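Local coordinates for probable transcriptional regulatory protein aq_1575 (Aquifex aeolicus, PDB 1LFP) that probably binds DNA and may act in the regulation of transcription, though its precise role is not established, at residues E88-G93 and V130-E135; W201-T206 and Q233-F238. All blocks are in the same frame, centred on the assembly; numbering follows the deposited sequence.

Contact 1: E88-G93 and V130-E135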
loop_
_atom_site.group_PDB
_atom_site.type_symbol
_atom_site.label_atom_id
_atom_site.label_comp_id
_atom_site.label_asym_id
_atom_site.label_seq_id
_atom_site.Cartn_x
_atom_site.Cartn_y
_atom_site.Cartn_z
ATOM N N GLU A 88 -13.019 6.802 0.952
ATOM C CA GLU A 88 -13.638 5.838 1.861
ATOM C C GLU A 88 -14.988 5.433 1.270
ATOM O O GLU A 88 -15.738 6.283 0.797
ATOM C CB GLU A 88 -13.878 6.517 3.221
ATOM C CG GLU A 88 -12.606 6.880 3.933
ATOM C CD GLU A 88 -12.847 7.632 5.240
ATOM O OE1 GLU A 88 -13.620 7.162 6.114
ATOM O OE2 GLU A 88 -12.236 8.709 5.407
ATOM N N GLY A 89 -15.294 4.131 1.277
ATOM C CA GLY A 89 -16.562 3.692 0.749
ATOM C C GLY A 89 -16.824 2.244 1.109
ATOM O O GLY A 89 -16.071 1.595 1.899
ATOM N N TYR A 90 -17.893 1.716 0.525
ATOM C CA TYR A 90 -18.298 0.349 0.825
ATOM C C TYR A 90 -18.428 -0.488 -0.430
ATOM O O TYR A 90 -18.868 -0.001 -1.480
ATOM C CB TYR A 90 -19.647 0.368 1.561
ATOM C CG TYR A 90 -19.566 0.767 3.013
ATOM C CD1 TYR A 90 -19.399 -0.188 4.017
ATOM C CD2 TYR A 90 -19.552 2.115 3.388
ATOM C CE1 TYR A 90 -19.220 0.178 5.343
ATOM C CE2 TYR A 90 -19.369 2.491 4.699
ATOM C CZ TYR A 90 -19.203 1.529 5.685
ATOM O OH TYR A 90 -19.052 1.927 7.007
ATOM N N ALA A 91 -18.010 -1.738 -0.317
ATOM C CA ALA A 91 -18.114 -2.699 -1.409
ATOM C C ALA A 91 -19.304 -3.571 -1.044
ATOM O O ALA A 91 -19.834 -3.491 0.065
ATOM C CB ALA A 91 -16.855 -3.552 -1.475
ATOM N N PRO A 92 -19.739 -4.433 -1.963
ATOM C CA PRO A 92 -20.883 -5.289 -1.642
ATOM C C PRO A 92 -20.654 -6.221 -0.462
ATOM O O PRO A 92 -19.545 -6.691 -0.237
ATOM C CB PRO A 92 -21.147 -6.028 -2.961
ATOM C CG PRO A 92 -19.905 -5.833 -3.771
ATOM C CD PRO A 92 -19.430 -4.472 -3.403
ATOM N N GLY A 93 -21.698 -6.464 0.324
ATOM C CA GLY A 93 -21.534 -7.335 1.475
ATOM C C GLY A 93 -21.157 -6.535 2.711
ATOM O O GLY A 93 -20.758 -7.100 3.727
ATOM N N VAL A 130 -15.808 5.320 6.846
ATOM C CA VAL A 130 -15.287 4.027 7.273
ATOM C C VAL A 130 -14.023 4.112 8.128
ATOM O O VAL A 130 -13.664 3.150 8.749
ATOM C CB VAL A 130 -14.950 3.122 6.087
ATOM C CG1 VAL A 130 -14.508 1.793 6.610
ATOM C CG2 VAL A 130 -16.164 2.943 5.167
ATOM N N SER A 131 -13.367 5.269 8.237
ATOM C CA SER A 131 -12.096 5.250 8.947
ATOM C C SER A 131 -12.086 4.799 10.406
ATOM O O SER A 131 -11.099 4.259 10.874
ATOM C CB SER A 131 -11.351 6.609 8.772
ATOM O OG SER A 131 -12.070 7.659 9.377
ATOM N N TYR A 132 -13.208 4.961 11.099
ATOM C CA TYR A 132 -13.316 4.530 12.457
ATOM C C TYR A 132 -13.222 3.004 12.543
ATOM O O TYR A 132 -13.134 2.478 13.634
ATOM C CB TYR A 132 -14.650 4.992 13.045
ATOM C CG TYR A 132 -15.840 4.513 12.278
ATOM C CD1 TYR A 132 -16.438 5.319 11.297
ATOM C CD2 TYR A 132 -16.389 3.248 12.530
ATOM C CE1 TYR A 132 -17.555 4.880 10.580
ATOM C CE2 TYR A 132 -17.513 2.807 11.818
ATOM C CZ TYR A 132 -18.080 3.631 10.847
ATOM O OH TYR A 132 -19.174 3.169 10.136
ATOM N N LEU A 133 -13.264 2.304 11.406
ATOM C CA LEU A 133 -13.139 0.823 11.397
ATOM C C LEU A 133 -11.713 0.333 11.134
ATOM O O LEU A 133 -11.454 -0.890 10.982
ATOM C CB LEU A 133 -14.035 0.196 10.326
ATOM C CG LEU A 133 -15.525 0.431 10.535
ATOM C CD1 LEU A 133 -16.328 -0.264 9.441
ATOM C CD2 LEU A 133 -15.893 -0.073 11.933
ATOM N N PHE A 134 -10.786 1.284 11.083
ATOM C CA PHE A 134 -9.373 0.993 10.823
ATOM C C PHE A 134 -8.452 1.816 11.719
ATOM O O PHE A 134 -8.886 2.798 12.348
ATOM C CB PHE A 134 -9.049 1.384 9.373
ATOM C CG PHE A 134 -9.849 0.635 8.343
ATOM C CD1 PHE A 134 -9.263 -0.385 7.611
ATOM C CD2 PHE A 134 -11.162 1.002 8.056
ATOM C CE1 PHE A 134 -9.973 -1.032 6.584
ATOM C CE2 PHE A 134 -11.882 0.382 7.053
ATOM C CZ PHE A 134 -11.304 -0.641 6.302
ATOM N N GLU A 135 -7.177 1.421 11.775
ATOM C CA GLU A 135 -6.184 2.185 12.540
ATOM C C GLU A 135 -4.966 2.412 11.630
ATOM O O GLU A 135 -4.624 1.566 10.834
ATOM C CB GLU A 135 -5.716 1.433 13.794
ATOM C CG GLU A 135 -6.770 0.478 14.373
ATOM C CD GLU A 135 -6.367 -0.139 15.728
ATOM O OE1 GLU A 135 -6.100 0.627 16.665
ATOM O OE2 GLU A 135 -6.337 -1.386 15.852
HETATM O O HOH W 1 -11.522 9.548 7.720
#
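The polar half of this contact is the carboxylate of E88, which holds the backbone of V130 and S131. One oxygen, OE1 of E88, accepts two bonds. The N-H of V130 comes to its anti lone pair, nearly straight, with 3.0 Å between V130 N and E88 OE1. The N-H of S131 approaches from above the carboxylate plane and is more bent (138° at the hydrogen), with 2.9 Å from S131 N to E88 OE1. The other oxygen, OE2, takes the N-H of G128 and a water hydrogen, and that water lies 2.6 Å from OG of S131. Glutamate suits a buried site facing several N-H groups, since its two oxygens can serve them all and fix the carboxylate's rotation.

The apolar half joins Y90 and V130. CG2 of V130, anti to the carbonyl carbon and beside the backbone N, meets the tyrosine ring, lying 3.3 Å from Y90 CE2. The branched valine thus brings one methyl obliquely against the CE2-CZ side of the ring, whose hydroxyl bonds the carbonyl of C129.

Within the second segment, L133 N bonds V130 O at 2.8 Å. Through E88 and Y90, strand 83-91 of the mixed sheet holds V130 and the start of the 3-10 turn 131-133 that leads into strand 134-143 of the antiparallel sheet, a junction between two sheets within the second and third domain region of the TACO1/YebC family.

Contact 2: W201-T206 and Q233-F238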
loop_
_atom_site.group_PDB
_atom_site.type_symbol
_atom_site.label_atom_id
_atom_site.label_comp_id
_atom_site.label_asym_id
_atom_site.label_seq_id
_atom_site.Cartn_x
_atom_site.Cartn_y
_atom_site.Cartn_z
ATOM N N TRP A 201 -3.348 1.490 6.606
ATOM C CA TRP A 201 -4.462 1.464 7.574
ATOM C C TRP A 201 -4.808 -0.012 7.745
ATOM O O TRP A 201 -4.759 -0.742 6.775
ATOM C CB TRP A 201 -5.658 2.221 7.030
ATOM C CG TRP A 201 -5.451 3.656 6.996
ATOM C CD1 TRP A 201 -4.639 4.331 6.136
ATOM C CD2 TRP A 201 -5.992 4.630 7.904
ATOM N NE1 TRP A 201 -4.630 5.680 6.464
ATOM C CE2 TRP A 201 -5.458 5.880 7.539
ATOM C CE3 TRP A 201 -6.877 4.566 8.996
ATOM C CZ2 TRP A 201 -5.784 7.065 8.230
ATOM C CZ3 TRP A 201 -7.212 5.742 9.681
ATOM C CH2 TRP A 201 -6.663 6.976 9.291
ATOM N N LYS A 202 -5.069 -0.436 8.974
ATOM C CA LYS A 202 -5.361 -1.845 9.253
ATOM C C LYS A 202 -6.762 -1.981 9.851
ATOM O O LYS A 202 -7.119 -1.266 10.768
ATOM C CB LYS A 202 -4.322 -2.364 10.273
ATOM C CG LYS A 202 -4.484 -3.854 10.662
ATOM C CD LYS A 202 -3.381 -4.238 11.667
ATOM C CE LYS A 202 -3.277 -5.776 11.867
ATOM N NZ LYS A 202 -4.083 -6.263 13.013
ATOM N N PRO A 203 -7.586 -2.906 9.331
ATOM C CA PRO A 203 -8.917 -3.030 9.935
ATOM C C PRO A 203 -8.850 -3.455 11.393
ATOM O O PRO A 203 -7.986 -4.260 11.778
ATOM C CB PRO A 203 -9.613 -4.085 9.053
ATOM C CG PRO A 203 -8.478 -4.837 8.466
ATOM C CD PRO A 203 -7.426 -3.807 8.184
ATOM N N ILE A 204 -9.753 -2.912 12.215
ATOM C CA ILE A 204 -9.781 -3.247 13.633
ATOM C C ILE A 204 -10.626 -4.490 13.829
ATOM O O ILE A 204 -10.657 -5.086 14.916
ATOM C CB ILE A 204 -10.369 -2.093 14.463
ATOM C CG1 ILE A 204 -11.867 -1.940 14.192
ATOM C CG2 ILE A 204 -9.668 -0.772 14.065
ATOM C CD1 ILE A 204 -12.551 -1.027 15.239
ATOM N N SER A 205 -11.339 -4.861 12.776
ATOM C CA SER A 205 -12.191 -6.046 12.784
ATOM C C SER A 205 -12.542 -6.336 11.333
ATOM O O SER A 205 -12.409 -5.455 10.476
ATOM C CB SER A 205 -13.460 -5.795 13.586
ATOM O OG SER A 205 -14.117 -7.024 13.834
ATOM N N THR A 206 -13.022 -7.546 11.058
ATOM C CA THR A 206 -13.340 -7.944 9.704
ATOM C C THR A 206 -14.798 -8.344 9.501
ATOM O O THR A 206 -15.523 -8.656 10.456
ATOM C CB THR A 206 -12.417 -9.106 9.259
ATOM O OG1 THR A 206 -12.575 -10.212 10.164
ATOM C CG2 THR A 206 -10.929 -8.656 9.269
ATOM N N GLN A 233 -2.616 2.574 -2.525
ATOM C CA GLN A 233 -2.990 1.476 -1.664
ATOM C C GLN A 233 -4.470 1.295 -1.537
ATOM O O GLN A 233 -5.214 2.246 -1.485
ATOM C CB GLN A 233 -2.486 1.689 -0.248
ATOM C CG GLN A 233 -0.959 1.708 -0.050
ATOM C CD GLN A 233 -0.619 1.814 1.428
ATOM O OE1 GLN A 233 0.066 2.746 1.876
ATOM N NE2 GLN A 233 -1.117 0.862 2.200
ATOM N N VAL A 234 -4.900 0.047 -1.448
ATOM C CA VAL A 234 -6.333 -0.212 -1.257
ATOM C C VAL A 234 -6.402 -1.145 -0.043
ATOM O O VAL A 234 -5.686 -2.143 -0.010
ATOM C CB VAL A 234 -6.929 -0.967 -2.429
ATOM C CG1 VAL A 234 -8.344 -1.321 -2.099
ATOM C CG2 VAL A 234 -6.881 -0.107 -3.701
ATOM N N ILE A 235 -7.227 -0.817 0.936
ATOM C CA ILE A 235 -7.388 -1.608 2.163
ATOM C C ILE A 235 -8.853 -1.913 2.406
ATOM O O ILE A 235 -9.704 -1.050 2.257
ATOM C CB ILE A 235 -6.853 -0.869 3.421
ATOM C CG1 ILE A 235 -5.455 -0.285 3.152
ATOM C CG2 ILE A 235 -6.741 -1.867 4.595
ATOM C CD1 ILE A 235 -5.401 1.254 3.225
ATOM N N ALA A 236 -9.157 -3.160 2.733
ATOM C CA ALA A 236 -10.551 -3.520 3.002
ATOM C C ALA A 236 -10.617 -4.401 4.221
ATOM O O ALA A 236 -9.596 -4.989 4.635
ATOM C CB ALA A 236 -11.158 -4.223 1.792
ATOM N N ASN A 237 -11.791 -4.490 4.833
ATOM C CA ASN A 237 -11.916 -5.308 6.042
ATOM C C ASN A 237 -12.694 -6.600 5.845
ATOM O O ASN A 237 -13.273 -7.119 6.808
ATOM C CB ASN A 237 -12.584 -4.536 7.176
ATOM C CG ASN A 237 -14.031 -4.191 6.907
ATOM O OD1 ASN A 237 -14.711 -3.662 7.792
ATOM N ND2 ASN A 237 -14.516 -4.464 5.710
ATOM N N PHE A 238 -12.735 -7.105 4.618
ATOM C CA PHE A 238 -13.469 -8.344 4.361
ATOM C C PHE A 238 -12.815 -9.572 4.973
ATOM O O PHE A 238 -11.624 -9.596 5.276
ATOM C CB PHE A 238 -13.614 -8.597 2.857
ATOM C CG PHE A 238 -12.298 -8.874 2.158
ATOM C CD1 PHE A 238 -11.567 -10.046 2.411
ATOM C CD2 PHE A 238 -11.760 -7.933 1.300
ATOM C CE1 PHE A 238 -10.313 -10.261 1.820
ATOM C CE2 PHE A 238 -10.504 -8.131 0.700
ATOM C CZ PHE A 238 -9.778 -9.306 0.968
#
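I235 meets W201 through both of its branches, as its torsions explain. CG1 is anti to the carbonyl carbon (chi1 -48°), while chi2 of 117°, close to eclipsed, carries CD1 to 3.9 Å from CB of W201. The other branch meets the backbone, with CG2 of I235 3.2 Å from O of W201, and also reaches CD of P203 at 4.1 Å. A beta-branched isoleucine suits the spot because one residue can fill two directions at once. An alanine here would probably leave a gap between the strands, with W201 CB and P203 CD deprived of their apolar partners.

Further along, CB of N237 packs against P203 and the loop after it, 3.5 Å from CB of P203 and 3.4 Å from O of S205. The rigid proline ring offers a compact apolar surface to it. Last comes a CA-H...O contact, bent to 123° at the hydrogen, with 3.0 Å from T206 CA to N237 O.

No hydrogen bond links the segments. Strands 201-203 and 233-236 run nearly parallel, their axes 7.2 Å apart, yet each pairs with other strands, I235 with M98 and K202 with E135. Apolar and backbone packing thus sets edge strand 196-203 of an antiparallel sheet, and the loop after it, against strand 231-239 of the mixed sheet.

In the fold
The two contacts are neighbours on the same side of the chain's centre, their centres about 7 Å apart, and both segments of contact 1 precede both of contact 2 along the chain. Each joins the mixed sheet, through strand 83-91 or 231-239, to the antiparallel sheet: contact 1 through the 3-10 turn leading into strand 134-143, contact 2 through strand 196-203. Those two adjacent strands and the residues at their ends tie the contacts together: E135 O lies 2.8 Å from K202 N and L133 O lies 2.9 Å from I204 N, both probable hydrogen bonds. The ring of F134 packs on P203 and W201, and also on A96 and M98 of strand 95-103, the strand between 83-91 and 231-239. The sheets are thus joined at two adjoining places.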